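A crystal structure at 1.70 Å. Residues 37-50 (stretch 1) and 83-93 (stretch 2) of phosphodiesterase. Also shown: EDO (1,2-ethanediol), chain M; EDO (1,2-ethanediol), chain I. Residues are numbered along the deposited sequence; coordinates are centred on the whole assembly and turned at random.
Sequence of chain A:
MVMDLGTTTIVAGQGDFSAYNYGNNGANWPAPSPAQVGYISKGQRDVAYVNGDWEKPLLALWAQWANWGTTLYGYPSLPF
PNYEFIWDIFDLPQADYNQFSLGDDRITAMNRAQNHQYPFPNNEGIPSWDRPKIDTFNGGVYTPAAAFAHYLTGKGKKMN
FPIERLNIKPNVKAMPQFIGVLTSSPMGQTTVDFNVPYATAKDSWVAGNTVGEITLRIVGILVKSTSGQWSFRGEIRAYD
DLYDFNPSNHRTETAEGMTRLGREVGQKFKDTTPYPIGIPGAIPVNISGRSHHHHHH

Stretch 1, residues 37-50: VGYISKGQRDVAYV
Stretch 2, residues 83-93: YEFIWDIFDLP

Two helices held well apart are joined here by a largely buried, polar contact, in which a ladder of charged side chains spans the gap and a tyrosine–leucine packing closes one end. Residues 37-49 and 83-93 are helical, mostly with phi/psi near -60/-40; around Ser41 and Lys42 the first helix tightens, Lys42 N bonding Tyr39 O at 3.2 Å and Gly43 N bonding Ile40 O at 3.1 Å. Both helices begin earlier in the chain; the second also continues later and is kinked at Pro93, whose nitrogen has no bond to the preceding turn. Their axes approach to 10.9 Å and their N-to-C directions differ by 54° (signed crossing angle -54°), so they run in broadly the same sense. The register pairs Gly38 with Glu84, CA to CA 6.8 Å, and Tyr49 with Leu92, CA to CA 8.6 Å; about 400 Å² is buried in total.

The spacing is tightest where Gly38 faces Glu84. An ideal CB on Gly38 would lie 2.8 Å from Glu84 OE2, a clash, so the absence of a side chain makes room for the carboxylate. Glu84 (chi1 m, chi2 m, chi3 -53°) points toward the first helix and sits as a knob among Gly38, Ser41, Lys42 and Arg45. Its OE1 accepts from two cations: Lys42 NZ to Glu84 OE1 is 2.7 Å and Arg45 NH2 to Glu84 OE1 is also 2.7 Å, each a salt bridge. Lys42 leaves its backbone sideways, but its long chain (m, t, t, m) brings the ammonium across. Glu84 OE2 takes a hydrogen bond from O1 of an ethanediol (chain M) at 2.7 Å, and a water links it to Lys42 NZ.

Arg45 (m, t, m, chi4 -84°), pointing toward the second helix, suits the centre because its planar guanidinium can serve several acceptors at once. Arg45 NE donates to Asp88 OD2 at 2.6 Å and Arg45 NH2 to Asp88 OD1 at 3.1 Å, a bidentate grip, while the same NH2 reaches Glu84; both carboxylates lie at the guanidinium edge, near its plane. The remaining nitrogen, Arg45 NH1, donates to Ser41 OG at 3.0 Å. Ser41 OG (chi1 p) in turn donates to Gly38 O at 2.7 Å, so its small hydroxyl relays the arginine back to its own helix.

Asp88 (chi1 m, chi2 12°), one turn after Glu84, points toward the first helix and offers both carboxylate oxygens to Arg45. Asp88 OD2 also accepts from Tyr49 OH at 2.7 Å, and Asp88 OD1 is served by two waters, one bridging to Lys42 NZ and Asp91 OD2, the other to Asp46 OD1.

Tyr49 (chi1 m, chi2 -47°) combines both kinds of contact. Its hydroxyl meets Asp88 at the ring edge, whereas a ring face receives Leu92 (m, t), each residue pointing toward the other helix: Leu92 CD2 lies 3.8 Å from the centroid of the Tyr49 ring, 11° off the normal, a CH-π contact, and Tyr49 CZ lies 3.7 Å from Leu92 CD1. A branched aliphatic side chain thus covers the aromatic ring whose hydroxyl completes the polar network.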

# COMPACT_ATOMS: atom_id res chain seq x y z
N VAL A 37 -17.48 -13.73 18.33
CA VAL A 37 -16.08 -14.11 18.24
C VAL A 37 -15.44 -13.35 17.08
O VAL A 37 -14.30 -12.88 17.19
CB VAL A 37 -15.94 -15.63 18.01
CG1 VAL A 37 -14.46 -16.00 17.86
CG2 VAL A 37 -16.57 -16.40 19.17
N GLY A 38 -16.18 -13.20 15.99
CA GLY A 38 -15.71 -12.45 14.83
C GLY A 38 -15.38 -11.01 15.19
O GLY A 38 -14.34 -10.49 14.80
N TYR A 39 -16.28 -10.36 15.93
CA TYR A 39 -16.01 -8.99 16.38
C TYR A 39 -14.76 -8.91 17.23
O TYR A 39 -13.92 -8.02 17.04
CB TYR A 39 -17.19 -8.42 17.16
CG TYR A 39 -18.24 -7.79 16.28
CD1 TYR A 39 -18.09 -6.50 15.81
CD2 TYR A 39 -19.40 -8.49 15.94
CE1 TYR A 39 -19.04 -5.92 15.01
CE2 TYR A 39 -20.37 -7.91 15.15
CZ TYR A 39 -20.18 -6.62 14.68
OH TYR A 39 -21.13 -6.03 13.88
N ILE A 40 -14.63 -9.82 18.19
CA ILE A 40 -13.46 -9.84 19.05
C ILE A 40 -12.20 -9.99 18.21
O ILE A 40 -11.19 -9.32 18.47
CB ILE A 40 -13.51 -10.99 20.07
CG1 ILE A 40 -14.58 -10.70 21.13
CG2 ILE A 40 -12.15 -11.20 20.73
CD1 ILE A 40 -14.27 -9.47 21.98
N SER A 41 -12.25 -10.86 17.21
CA SER A 41 -11.06 -11.17 16.43
C SER A 41 -10.50 -9.95 15.69
O SER A 41 -9.31 -9.88 15.42
CB SER A 41 -11.31 -12.34 15.46
OG SER A 41 -12.11 -11.94 14.36
N LYS A 42 -11.36 -8.99 15.37
CA LYS A 42 -10.92 -7.78 14.66
C LYS A 42 -9.91 -6.97 15.47
O LYS A 42 -9.03 -6.30 14.90
CB LYS A 42 -12.12 -6.91 14.28
CG LYS A 42 -13.12 -7.61 13.36
CD LYS A 42 -14.26 -6.69 12.92
CE LYS A 42 -15.40 -7.50 12.28
NZ LYS A 42 -14.95 -8.19 11.02
N GLY A 43 -10.02 -7.04 16.79
CA GLY A 43 -9.15 -6.25 17.66
C GLY A 43 -7.67 -6.54 17.48
O GLY A 43 -6.88 -5.63 17.24
N GLN A 44 -7.28 -7.81 17.60
CA GLN A 44 -5.87 -8.14 17.48
C GLN A 44 -5.35 -7.95 16.05
O GLN A 44 -4.20 -7.55 15.85
CB GLN A 44 -5.57 -9.56 17.97
CG GLN A 44 -4.09 -9.79 18.24
CD GLN A 44 -3.51 -8.77 19.22
OE1 GLN A 44 -4.22 -8.25 20.08
NE2 GLN A 44 -2.22 -8.51 19.10
N ARG A 45 -6.19 -8.22 15.06
CA ARG A 45 -5.77 -7.96 13.69
C ARG A 45 -5.55 -6.46 13.49
O ARG A 45 -4.57 -6.05 12.88
CB ARG A 45 -6.77 -8.51 12.67
CG ARG A 45 -6.92 -10.04 12.70
CD ARG A 45 -7.50 -10.56 11.38
NE ARG A 45 -8.80 -9.95 11.09
CZ ARG A 45 -9.95 -10.39 11.57
NH1 ARG A 45 -9.98 -11.46 12.37
NH2 ARG A 45 -11.08 -9.77 11.27
N ASP A 46 -6.46 -5.64 14.01
CA ASP A 46 -6.32 -4.20 13.88
C ASP A 46 -5.04 -3.68 14.53
O ASP A 46 -4.40 -2.76 14.02
CB ASP A 46 -7.53 -3.48 14.49
CG ASP A 46 -8.78 -3.61 13.65
OD1 ASP A 46 -8.68 -4.07 12.48
OD2 ASP A 46 -9.86 -3.25 14.15
N VAL A 47 -4.67 -4.28 15.66
CA VAL A 47 -3.43 -3.91 16.34
C VAL A 47 -2.25 -4.09 15.39
O VAL A 47 -1.35 -3.26 15.32
CB VAL A 47 -3.22 -4.73 17.62
CG1 VAL A 47 -1.77 -4.61 18.11
CG2 VAL A 47 -4.19 -4.27 18.71
N ALA A 48 -2.26 -5.20 14.66
CA ALA A 48 -1.22 -5.45 13.67
C ALA A 48 -1.31 -4.44 12.53
O ALA A 48 -0.31 -3.85 12.15
CB ALA A 48 -1.32 -6.88 13.14
N TYR A 49 -2.52 -4.23 12.02
CA TYR A 49 -2.71 -3.37 10.85
C TYR A 49 -2.21 -1.93 11.08
O TYR A 49 -1.59 -1.33 10.18
CB TYR A 49 -4.17 -3.35 10.38
CG TYR A 49 -4.68 -4.65 9.78
CD1 TYR A 49 -3.94 -5.33 8.83
CD2 TYR A 49 -5.93 -5.16 10.15
CE1 TYR A 49 -4.41 -6.50 8.26
CE2 TYR A 49 -6.41 -6.33 9.59
CZ TYR A 49 -5.65 -7.00 8.64
OH TYR A 49 -6.11 -8.16 8.08
N VAL A 50 -2.47 -1.38 12.26
CA VAL A 50 -2.10 0.01 12.50
C VAL A 50 -0.58 0.24 12.48
O VAL A 50 -0.13 1.37 12.42
CB VAL A 50 -2.72 0.62 13.79
CG1 VAL A 50 -4.24 0.62 13.71
CG2 VAL A 50 -2.22 -0.11 15.03
N TYR A 83 -15.19 -15.44 6.61
CA TYR A 83 -15.94 -14.20 6.73
C TYR A 83 -15.03 -13.05 7.17
O TYR A 83 -15.19 -11.92 6.72
CB TYR A 83 -17.11 -14.33 7.71
CG TYR A 83 -18.18 -15.31 7.27
CD1 TYR A 83 -18.27 -15.74 5.96
CD2 TYR A 83 -19.13 -15.77 8.18
CE1 TYR A 83 -19.26 -16.63 5.56
CE2 TYR A 83 -20.12 -16.65 7.79
CZ TYR A 83 -20.18 -17.08 6.48
OH TYR A 83 -21.17 -17.96 6.10
N GLU A 84 -14.09 -13.35 8.05
CA GLU A 84 -13.19 -12.32 8.55
C GLU A 84 -12.19 -11.86 7.49
O GLU A 84 -11.85 -10.67 7.43
CB GLU A 84 -12.47 -12.78 9.82
CG GLU A 84 -13.41 -12.92 11.02
CD GLU A 84 -14.26 -11.68 11.24
OE1 GLU A 84 -13.69 -10.58 11.32
OE2 GLU A 84 -15.50 -11.82 11.33
N PHE A 85 -11.74 -12.79 6.65
CA PHE A 85 -10.83 -12.43 5.57
C PHE A 85 -11.57 -11.50 4.62
O PHE A 85 -11.06 -10.45 4.21
CB PHE A 85 -10.35 -13.68 4.84
CG PHE A 85 -9.29 -13.42 3.79
CD1 PHE A 85 -7.95 -13.63 4.08
CD2 PHE A 85 -9.64 -12.97 2.53
CE1 PHE A 85 -6.97 -13.40 3.11
CE2 PHE A 85 -8.67 -12.73 1.57
CZ PHE A 85 -7.34 -12.94 1.86
N ILE A 86 -12.79 -11.89 4.26
CA ILE A 86 -13.59 -11.10 3.34
C ILE A 86 -13.87 -9.69 3.85
O ILE A 86 -13.68 -8.71 3.13
CB ILE A 86 -14.91 -11.80 2.99
CG1 ILE A 86 -14.60 -13.04 2.14
CG2 ILE A 86 -15.83 -10.85 2.26
CD1 ILE A 86 -15.75 -14.04 2.03
N TRP A 87 -14.30 -9.58 5.11
CA TRP A 87 -14.56 -8.27 5.70
C TRP A 87 -13.32 -7.40 5.86
O TRP A 87 -13.40 -6.19 5.72
CB TRP A 87 -15.33 -8.39 7.03
CG TRP A 87 -16.81 -8.56 6.85
CD1 TRP A 87 -17.57 -9.60 7.31
CD2 TRP A 87 -17.71 -7.67 6.17
NE1 TRP A 87 -18.89 -9.41 6.96
CE2 TRP A 87 -19.00 -8.24 6.26
CE3 TRP A 87 -17.55 -6.46 5.50
CZ2 TRP A 87 -20.12 -7.62 5.70
CZ3 TRP A 87 -18.67 -5.85 4.95
CH2 TRP A 87 -19.94 -6.44 5.05
N ASP A 88 -12.17 -8.00 6.16
CA ASP A 88 -10.92 -7.24 6.25
C ASP A 88 -10.55 -6.70 4.86
O ASP A 88 -10.07 -5.58 4.72
CB ASP A 88 -9.77 -8.10 6.79
CG ASP A 88 -9.73 -8.14 8.32
OD1 ASP A 88 -10.70 -7.71 8.99
OD2 ASP A 88 -8.70 -8.63 8.85
N ILE A 89 -10.79 -7.51 3.83
CA ILE A 89 -10.53 -7.06 2.46
C ILE A 89 -11.43 -5.88 2.11
O ILE A 89 -11.04 -4.96 1.39
CB ILE A 89 -10.68 -8.22 1.45
CG1 ILE A 89 -9.55 -9.24 1.64
CG2 ILE A 89 -10.68 -7.71 0.00
CD1 ILE A 89 -8.16 -8.65 1.51
N PHE A 90 -12.63 -5.86 2.67
CA PHE A 90 -13.53 -4.72 2.51
C PHE A 90 -13.05 -3.51 3.31
O PHE A 90 -13.05 -2.40 2.80
CB PHE A 90 -14.95 -5.11 2.95
CG PHE A 90 -15.99 -4.04 2.74
CD1 PHE A 90 -16.52 -3.80 1.48
CD2 PHE A 90 -16.48 -3.31 3.82
CE1 PHE A 90 -17.51 -2.83 1.29
CE2 PHE A 90 -17.46 -2.34 3.63
CZ PHE A 90 -17.97 -2.09 2.37
N ASP A 91 -12.64 -3.73 4.55
CA ASP A 91 -12.35 -2.64 5.48
C ASP A 91 -11.02 -1.94 5.22
O ASP A 91 -10.93 -0.71 5.33
CB ASP A 91 -12.37 -3.14 6.93
CG ASP A 91 -13.77 -3.41 7.44
OD1 ASP A 91 -14.73 -2.90 6.82
OD2 ASP A 91 -13.90 -4.12 8.45
N LEU A 92 -10.00 -2.72 4.90
CA LEU A 92 -8.66 -2.18 4.74
C LEU A 92 -8.54 -1.03 3.71
O LEU A 92 -7.91 -0.01 4.00
CB LEU A 92 -7.64 -3.30 4.48
CG LEU A 92 -7.27 -4.10 5.74
CD1 LEU A 92 -6.68 -5.46 5.38
CD2 LEU A 92 -6.32 -3.31 6.65
N PRO A 93 -9.15 -1.18 2.53
CA PRO A 93 -9.03 -0.05 1.59
C PRO A 93 -9.75 1.20 2.08
O PRO A 93 -9.34 2.31 1.75
CB PRO A 93 -9.72 -0.56 0.31
CG PRO A 93 -9.78 -2.02 0.45
CD PRO A 93 -9.80 -2.34 1.91
C1 EDO M . -17.24 -15.08 12.54
O1 EDO M . -16.75 -14.25 11.48
C2 EDO M . -16.08 -15.69 13.31
O2 EDO M . -15.07 -16.11 12.39
C1 EDO I . -4.10 -6.00 23.71
O1 EDO I . -5.33 -5.37 24.07
C2 EDO I . -3.87 -5.82 22.21
O2 EDO I . -2.70 -6.54 21.79
O HOH W 1 -13.25 -6.72 9.23
O HOH W 2 -17.45 -10.00 11.15
O HOH W 3 -10.44 -6.22 11.50